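Local structure of Nrps/pks (4OPE) at residues F81-S84 with Q85-E89; A114-K118 with V119-V123; A171-M175 with C176-L180. The protein probably catalyses the decarboxylative condensation that lengthens the polyketide chain, as a ketosynthase domain of the oxazolomycin-forming NRPS/PKS. All coordinates share one frame; numbering follows the deposited sequence. Where two conformers were deposited one is given.

Contact 1. Residues F81-S84 with Q85-E89; sequences FRMS and QVEAE
Ser84 caps the N terminus of helix 85-90: its OG accepts from Glu87 N at 3.0 Å, in a classic N-cap bond with an N-H...O angle of 153°. The hydroxyl gets there because OG stands between the backbone N and the carbonyl carbon (chi1 59°), which turns it onto the first helical turn. On the main chain, Ser84 O takes Ala88 N at 3.1 Å, so the residue grips the helix start twice. No capping box results, since the carboxylate of Glu87 does not return to Ser84 N; its OE2 makes a long, weak ion pair with Arg158.

Met83, a selenomethionine, adds the apolar half of the contact. Traced from the backbone, its CB comes first and lies 4.1 Å from Glu87 OE1. The chain then runs straight through CG to the selenium, where SE lies against the helix, 4.3 Å from Ala88 CB. Beyond SE the bond to CE bends (chi3 31°). Phe76 of strand 75-76 packs on both Met83 and Ala88.

From the first residue of the helix, Gln85 reaches Glu89 one turn on, and its amide also binds Arg574 O. Gln85 NE2 meets Glu89 OE1 at 3.3 Å, with the oxygen lying in the amide plane but approached from above the carboxylate plane.

Contact 2. Residues A114-K118 with V119-V123; sequences AALSK and VRTGV
Val119 N donates to Leu116 O at 3.2 Å, closing a type I beta turn that takes the chain out of the short helix 113-116 toward strand 121-126. The bond is fairly straight at hydrogen (160°), yet the donor stands well above the carbonyl plane of Leu116. Beside it the side chains of the first and last residues of the turn meet at an oblique angle, with Leu116 CD2 3.9 Å from Val119 CG2. That branch faces the turn because CG1 takes the place anti to the carbonyl carbon (chi1 -64°), leaving CG2 between the backbone N and C.

Next come two waters. One hydrogen-bonds to both Leu116 O and Thr121 OG1, so the turn carbonyl is tied to the first residue of the strand; the other donates to Ser117 O and to Val119 O.

Further out, the outgoing chain pairs with strand 197-204. Gly122 bonds with Val197 and Val199, Val197 packs on Val119 and Thr121, and Glu196, just before that strand, accepts from Arg120 N. The guanidinium of Arg120 leaves the turn altogether and forms a salt bridge with Glu293 of the second subunit.

On the incoming side, Ser117 grips one carbonyl twice. Ser117 N and Ser117 OG approach Ala114 O from the same face of its plane, the hydroxyl oxygen at 3.0 Å from that Ala114 O.

Contact 3. Residues A171-M175 with C176-L180; sequences ALDTM and CSSSL
The nucleophile elbow of the ketosynthase, a sharp bend between strand 169-173 and helix 178-192, is built here; Cys176, in the family's signature sequence, is probably the acyl-accepting cysteine, and His351 packs on it. Ser178 ties the bend together. Its OG accepts from Thr174 N at 2.8 Å and donates to Met175 O, also at 2.8 Å. That carbonyl takes a second donor, Ser178 N at 2.9 Å, which comes from above its plane. The hydroxyl can span both partners because it lies anti to its own carbonyl carbon, beside the backbone N (chi1 -72°). With an alanine here, Thr174 N would probably lose its acceptor and Met175 O one of its two donors, leaving the elbow less firmly held. An Asx turn adds a brace, Asp173 OD1 accepting from Met175 N at 2.8 Å. Nearby, Thr174 OG1 and Ser177 OG lie 2.7 Å apart, close enough to share a hydrogen bond, though the Thr174 proton has another acceptor near. Leu172 packs on Leu185 of helix 178-192, and Thr174 and Leu180 lie against strand 427-434. Strand 169-173 pairs antiparallel with a strand of the second subunit, and Asp173 OD2 accepts from Ala153 N of that subunit, so the elbow is part of the dimer interface.

How the contacts relate
Following the chain from the N terminus, the three contacts come in series, with none nested in or crossing another, and each joins two segments that run on directly. Contact 1 ends the loop after strand 75-76 by starting helix 85-90; it stands apart, its centre about 25 Å from that of contact 2 and about 27 Å from that of contact 3. Contact 2 closes the turn that leads from helix 113-116 to strand 121-126, and contact 3 leads strand 169-173 into helix 178-192. Those two strands are parallel neighbours in the central sheet, which brings contacts 2 and 3 to about 6 Å at their nearest atoms, without touching. Both also reach the second subunit, whereas contact 1 does not.

Contact 1. Residues F81-S84 with Q85-E89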
loop_
_atom_site.group_PDB
_atom_site.type_symbol
_atom_site.label_atom_id
_atom_site.label_comp_id
_atom_site.label_asym_id
_atom_site.label_seq_id
_atom_site.Cartn_x
_atom_site.Cartn_y
_atom_site.Cartn_z
ATOM N N PHE A 81 24.252 4.066 5.588
ATOM C CA PHE A 81 22.889 4.402 5.991
ATOM C C PHE A 81 22.639 4.596 7.480
ATOM O O PHE A 81 21.510 4.562 7.876
ATOM C CB PHE A 81 21.921 3.380 5.401
ATOM C CG PHE A 81 21.890 3.424 3.909
ATOM C CD1 PHE A 81 21.256 4.477 3.255
ATOM C CD2 PHE A 81 22.539 2.477 3.176
ATOM C CE1 PHE A 81 21.243 4.544 1.873
ATOM C CE2 PHE A 81 22.520 2.535 1.814
ATOM C CZ PHE A 81 21.880 3.565 1.150
ATOM N N ARG A 82 23.690 4.806 8.273
ATOM C CA ARG A 82 23.567 5.134 9.693
ATOM C C ARG A 82 22.761 4.105 10.474
ATOM O O ARG A 82 21.821 4.423 11.203
ATOM C CB ARG A 82 22.983 6.545 9.883
ATOM C CG ARG A 82 23.854 7.647 9.298
ATOM C CD ARG A 82 23.524 9.013 9.899
ATOM N NE ARG A 82 24.179 10.093 9.161
ATOM C CZ ARG A 82 25.326 10.637 9.521
ATOM N NH1 ARG A 82 25.876 11.591 8.781
ATOM N NH2 ARG A 82 25.913 10.218 10.630
HETATM N N MSE A 83 23.134 2.859 10.331
HETATM C CA MSE A 83 22.467 1.824 11.079
HETATM C C MSE A 83 23.542 0.855 11.470
HETATM O O MSE A 83 24.582 0.748 10.849
HETATM C CB MSE A 83 21.256 1.329 10.269
HETATM C CG MSE A 83 21.420 -0.048 9.624
HETATM SE SE MSE A 83 19.829 -0.729 8.613
HETATM C CE MSE A 83 19.083 0.962 7.972
ATOM N N SER A 84 23.305 0.183 12.575
ATOM C CA SER A 84 24.198 -0.841 13.072
ATOM C C SER A 84 24.159 -2.067 12.189
ATOM O O SER A 84 23.133 -2.374 11.567
ATOM C CB SER A 84 23.758 -1.251 14.466
ATOM O OG SER A 84 22.436 -1.733 14.420
ATOM N N GLN A 85 25.282 -2.772 12.176
ATOM C CA GLN A 85 25.386 -4.086 11.553
ATOM C C GLN A 85 24.287 -5.044 12.051
ATOM O O GLN A 85 23.705 -5.785 11.271
ATOM C CB GLN A 85 26.770 -4.671 11.848
ATOM C CG GLN A 85 26.914 -6.161 11.591
ATOM C CD GLN A 85 26.803 -6.494 10.128
ATOM O OE1 GLN A 85 27.153 -5.679 9.276
ATOM N NE2 GLN A 85 26.321 -7.697 9.820
ATOM N N VAL A 86 24.030 -5.022 13.350
ATOM C CA VAL A 86 23.092 -5.945 13.954
ATOM C C VAL A 86 21.691 -5.608 13.489
ATOM O O VAL A 86 20.943 -6.505 13.099
ATOM C CB VAL A 86 23.247 -6.047 15.526
ATOM C CG1 VAL A 86 21.915 -6.086 16.286
ATOM C CG2 VAL A 86 24.041 -7.308 15.882
ATOM N N GLU A 87 21.328 -4.336 13.518
ATOM C CA GLU A 87 20.026 -3.971 13.013
ATOM C C GLU A 87 19.867 -4.481 11.562
ATOM O O GLU A 87 18.835 -5.037 11.216
ATOM C CB GLU A 87 19.784 -2.461 13.101
ATOM C CG GLU A 87 18.478 -2.043 12.427
ATOM C CD GLU A 87 17.890 -0.717 12.930
ATOM O OE1 GLU A 87 18.655 0.246 13.247
ATOM O OE2 GLU A 87 16.633 -0.644 12.981
ATOM N N ALA A 88 20.886 -4.315 10.730
ATOM C CA ALA A 88 20.790 -4.710 9.329
ATOM C C ALA A 88 20.476 -6.190 9.151
ATOM O O ALA A 88 19.617 -6.542 8.328
ATOM C CB ALA A 88 22.064 -4.355 8.561
ATOM N N GLU A 89 21.166 -7.044 9.906
ATOM C CA GLU A 89 20.914 -8.474 9.861
ATOM C C GLU A 89 19.449 -8.818 10.153
ATOM O O GLU A 89 18.976 -9.864 9.718
ATOM C CB GLU A 89 21.743 -9.211 10.905
ATOM C CG GLU A 89 23.228 -9.266 10.673
ATOM C CD GLU A 89 23.981 -9.888 11.847
ATOM O OE1 GLU A 89 25.189 -10.179 11.668
ATOM O OE2 GLU A 89 23.379 -10.083 12.942
#

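Contact 2. Residues A114-K118 with V119-V123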
loop_
_atom_site.group_PDB
_atom_site.type_symbol
_atom_site.label_atom_id
_atom_site.label_comp_id
_atom_site.label_asym_id
_atom_site.label_seq_id
_atom_site.Cartn_x
_atom_site.Cartn_y
_atom_site.Cartn_z
ATOM N N ALA A 114 19.852 17.001 -1.214
ATOM C CA ALA A 114 19.907 18.469 -1.049
ATOM C C ALA A 114 19.235 19.243 -2.177
ATOM O O ALA A 114 18.562 20.198 -1.929
ATOM C CB ALA A 114 21.339 18.945 -0.857
ATOM N N ALA A 115 19.386 18.822 -3.406
ATOM C CA ALA A 115 18.710 19.504 -4.503
ATOM C C ALA A 115 17.205 19.363 -4.387
ATOM O O ALA A 115 16.467 20.249 -4.783
ATOM C CB ALA A 115 19.191 18.942 -5.846
ATOM N N LEU A 116 16.764 18.238 -3.844
ATOM C CA LEU A 116 15.338 17.933 -3.702
ATOM C C LEU A 116 14.713 18.490 -2.467
ATOM O O LEU A 116 13.495 18.421 -2.328
ATOM C CB LEU A 116 15.086 16.416 -3.687
ATOM C CG LEU A 116 15.167 15.798 -5.074
ATOM C CD1 LEU A 116 15.145 14.274 -5.014
ATOM C CD2 LEU A 116 14.028 16.323 -5.902
ATOM N N SER A 117 15.516 19.077 -1.590
ATOM C CA SER A 117 15.025 19.495 -0.267
ATOM C C SER A 117 14.147 20.721 -0.260
ATOM O O SER A 117 13.653 21.067 0.740
ATOM C CB SER A 117 16.184 19.769 0.677
ATOM O OG SER A 117 16.735 21.008 0.327
ATOM N N LYS A 118 13.971 21.364 -1.367
ATOM C CA LYS A 118 13.136 22.536 -1.457
ATOM C C LYS A 118 11.769 22.207 -2.079
ATOM O O LYS A 118 10.894 23.081 -2.170
ATOM C CB LYS A 118 13.830 23.604 -2.311
ATOM C CG LYS A 118 14.555 23.081 -3.572
ATOM C CD LYS A 118 14.238 23.953 -4.808
ATOM C CE LYS A 118 15.457 24.304 -5.675
ATOM N NZ LYS A 118 15.905 23.181 -6.554
ATOM N N VAL A 119 11.597 20.962 -2.524
ATOM C CA VAL A 119 10.317 20.506 -3.031
ATOM C C VAL A 119 9.894 19.377 -2.143
ATOM O O VAL A 119 10.714 18.761 -1.505
ATOM C CB VAL A 119 10.369 19.991 -4.487
ATOM C CG1 VAL A 119 10.733 21.100 -5.453
ATOM C CG2 VAL A 119 11.352 18.846 -4.637
ATOM N N ARG A 120 8.610 19.091 -2.143
ATOM C CA ARG A 120 8.080 18.030 -1.372
ATOM C C ARG A 120 8.101 16.733 -2.143
ATOM O O ARG A 120 7.581 16.663 -3.251
ATOM C CB ARG A 120 6.689 18.398 -1.048
ATOM C CG ARG A 120 6.194 17.727 0.194
ATOM C CD ARG A 120 4.749 18.060 0.217
ATOM N NE ARG A 120 4.262 18.321 1.541
ATOM C CZ ARG A 120 3.055 18.792 1.756
ATOM N NH1 ARG A 120 2.238 19.055 0.724
ATOM N NH2 ARG A 120 2.674 18.983 3.004
ATOM N N THR A 121 8.717 15.701 -1.572
ATOM C CA THR A 121 8.928 14.456 -2.310
ATOM C C THR A 121 8.198 13.301 -1.659
ATOM O O THR A 121 8.314 13.098 -0.465
ATOM C CB THR A 121 10.420 14.136 -2.469
ATOM O OG1 THR A 121 11.079 15.249 -3.116
ATOM C CG2 THR A 121 10.623 12.879 -3.325
ATOM N N GLY A 122 7.412 12.569 -2.461
ATOM C CA GLY A 122 6.691 11.393 -1.979
ATOM C C GLY A 122 7.447 10.100 -2.301
ATOM O O GLY A 122 8.288 10.076 -3.199
ATOM N N VAL A 123 7.124 9.039 -1.558
ATOM C CA VAL A 123 7.649 7.680 -1.782
ATOM C C VAL A 123 6.508 6.694 -1.752
ATOM O O VAL A 123 5.689 6.717 -0.817
ATOM C CB VAL A 123 8.586 7.286 -0.676
ATOM C CG1 VAL A 123 9.042 5.850 -0.856
ATOM C CG2 VAL A 123 9.759 8.238 -0.652
HETATM O O HOH W 1 12.655 16.405 -0.710
HETATM O O HOH W 2 10.746 19.881 1.418
#

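Contact 3. Residues A171-M175 with C176-L180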
loop_
_atom_site.group_PDB
_atom_site.type_symbol
_atom_site.label_atom_id
_atom_site.label_comp_id
_atom_site.label_asym_id
_atom_site.label_seq_id
_atom_site.Cartn_x
_atom_site.Cartn_y
_atom_site.Cartn_z
ATOM N N ALA A 171 3.744 2.152 1.562
ATOM C CA ALA A 171 4.052 0.891 0.929
ATOM C C ALA A 171 2.748 0.228 0.579
ATOM O O ALA A 171 1.725 0.427 1.252
ATOM C CB ALA A 171 4.865 -0.005 1.833
ATOM N N LEU A 172 2.739 -0.565 -0.469
ATOM C CA LEU A 172 1.453 -1.123 -0.898
ATOM C C LEU A 172 1.603 -2.490 -1.558
ATOM O O LEU A 172 2.622 -2.770 -2.162
ATOM C CB LEU A 172 0.687 -0.119 -1.759
ATOM C CG LEU A 172 1.474 0.308 -2.984
ATOM C CD1 LEU A 172 0.917 -0.379 -4.214
ATOM C CD2 LEU A 172 1.410 1.813 -3.162
ATOM N N ASP A 173 0.622 -3.355 -1.342
ATOM C CA ASP A 173 0.575 -4.675 -1.938
ATOM C C ASP A 173 -0.679 -4.765 -2.810
ATOM O O ASP A 173 -1.785 -4.637 -2.314
ATOM C CB ASP A 173 0.547 -5.717 -0.819
ATOM C CG ASP A 173 0.617 -7.155 -1.321
ATOM O OD1 ASP A 173 0.822 -7.349 -2.547
ATOM O OD2 ASP A 173 0.455 -8.087 -0.466
ATOM N N THR A 174 -0.486 -4.925 -4.115
ATOM C CA THR A 174 -1.510 -5.488 -5.012
ATOM C C THR A 174 -0.927 -6.729 -5.795
ATOM O O THR A 174 -1.386 -7.073 -6.887
ATOM C CB THR A 174 -2.096 -4.407 -5.977
ATOM O OG1 THR A 174 -1.114 -3.944 -6.934
ATOM C CG2 THR A 174 -2.619 -3.196 -5.201
HETATM N N MSE A 175 0.099 -7.370 -5.243
HETATM C CA MSE A 175 0.765 -8.518 -5.858
HETATM C C MSE A 175 1.540 -8.120 -7.097
HETATM O O MSE A 175 2.298 -7.155 -7.090
HETATM C CB MSE A 175 -0.230 -9.663 -6.107
HETATM C CG MSE A 175 -1.210 -9.955 -4.992
HETATM SE SE MSE A 175 -1.935 -11.802 -5.035
HETATM C CE MSE A 175 -3.233 -11.687 -3.527
ATOM N N CYS A 176 1.376 -8.860 -8.180
ATOM C CA CYS A 176 2.142 -8.658 -9.407
ATOM C C CYS A 176 2.050 -7.275 -9.977
ATOM O O CYS A 176 2.948 -6.863 -10.675
ATOM C CB CYS A 176 1.650 -9.662 -10.454
ATOM S SG CYS A 176 1.262 -11.256 -9.657
ATOM N N SER A 177 0.974 -6.541 -9.695
ATOM C CA SER A 177 0.799 -5.209 -10.218
ATOM C C SER A 177 1.275 -4.083 -9.271
ATOM O O SER A 177 1.098 -2.893 -9.540
ATOM C CB SER A 177 -0.675 -5.024 -10.502
ATOM O OG SER A 177 -1.424 -5.217 -9.319
ATOM N N SER A 178 1.863 -4.446 -8.161
ATOM C CA SER A 178 2.257 -3.488 -7.165
ATOM C C SER A 178 3.084 -2.297 -7.668
ATOM O O SER A 178 2.760 -1.143 -7.373
ATOM C CB SER A 178 2.999 -4.245 -6.069
ATOM O OG SER A 178 2.081 -5.020 -5.325
ATOM N N SER A 179 4.135 -2.556 -8.425
ATOM C CA SER A 179 4.938 -1.467 -8.990
ATOM C C SER A 179 4.158 -0.453 -9.806
ATOM O O SER A 179 4.412 0.751 -9.694
ATOM C CB SER A 179 6.049 -2.017 -9.884
ATOM O OG SER A 179 7.038 -2.700 -9.093
ATOM N N LEU A 180 3.256 -0.915 -10.671
ATOM C CA LEU A 180 2.445 0.017 -11.457
ATOM C C LEU A 180 1.354 0.620 -10.607
ATOM O O LEU A 180 0.916 1.721 -10.853
ATOM C CB LEU A 180 1.842 -0.639 -12.682
ATOM C CG LEU A 180 2.826 -1.290 -13.635
ATOM C CD1 LEU A 180 2.121 -1.633 -14.935
ATOM C CD2 LEU A 180 4.044 -0.433 -13.947
#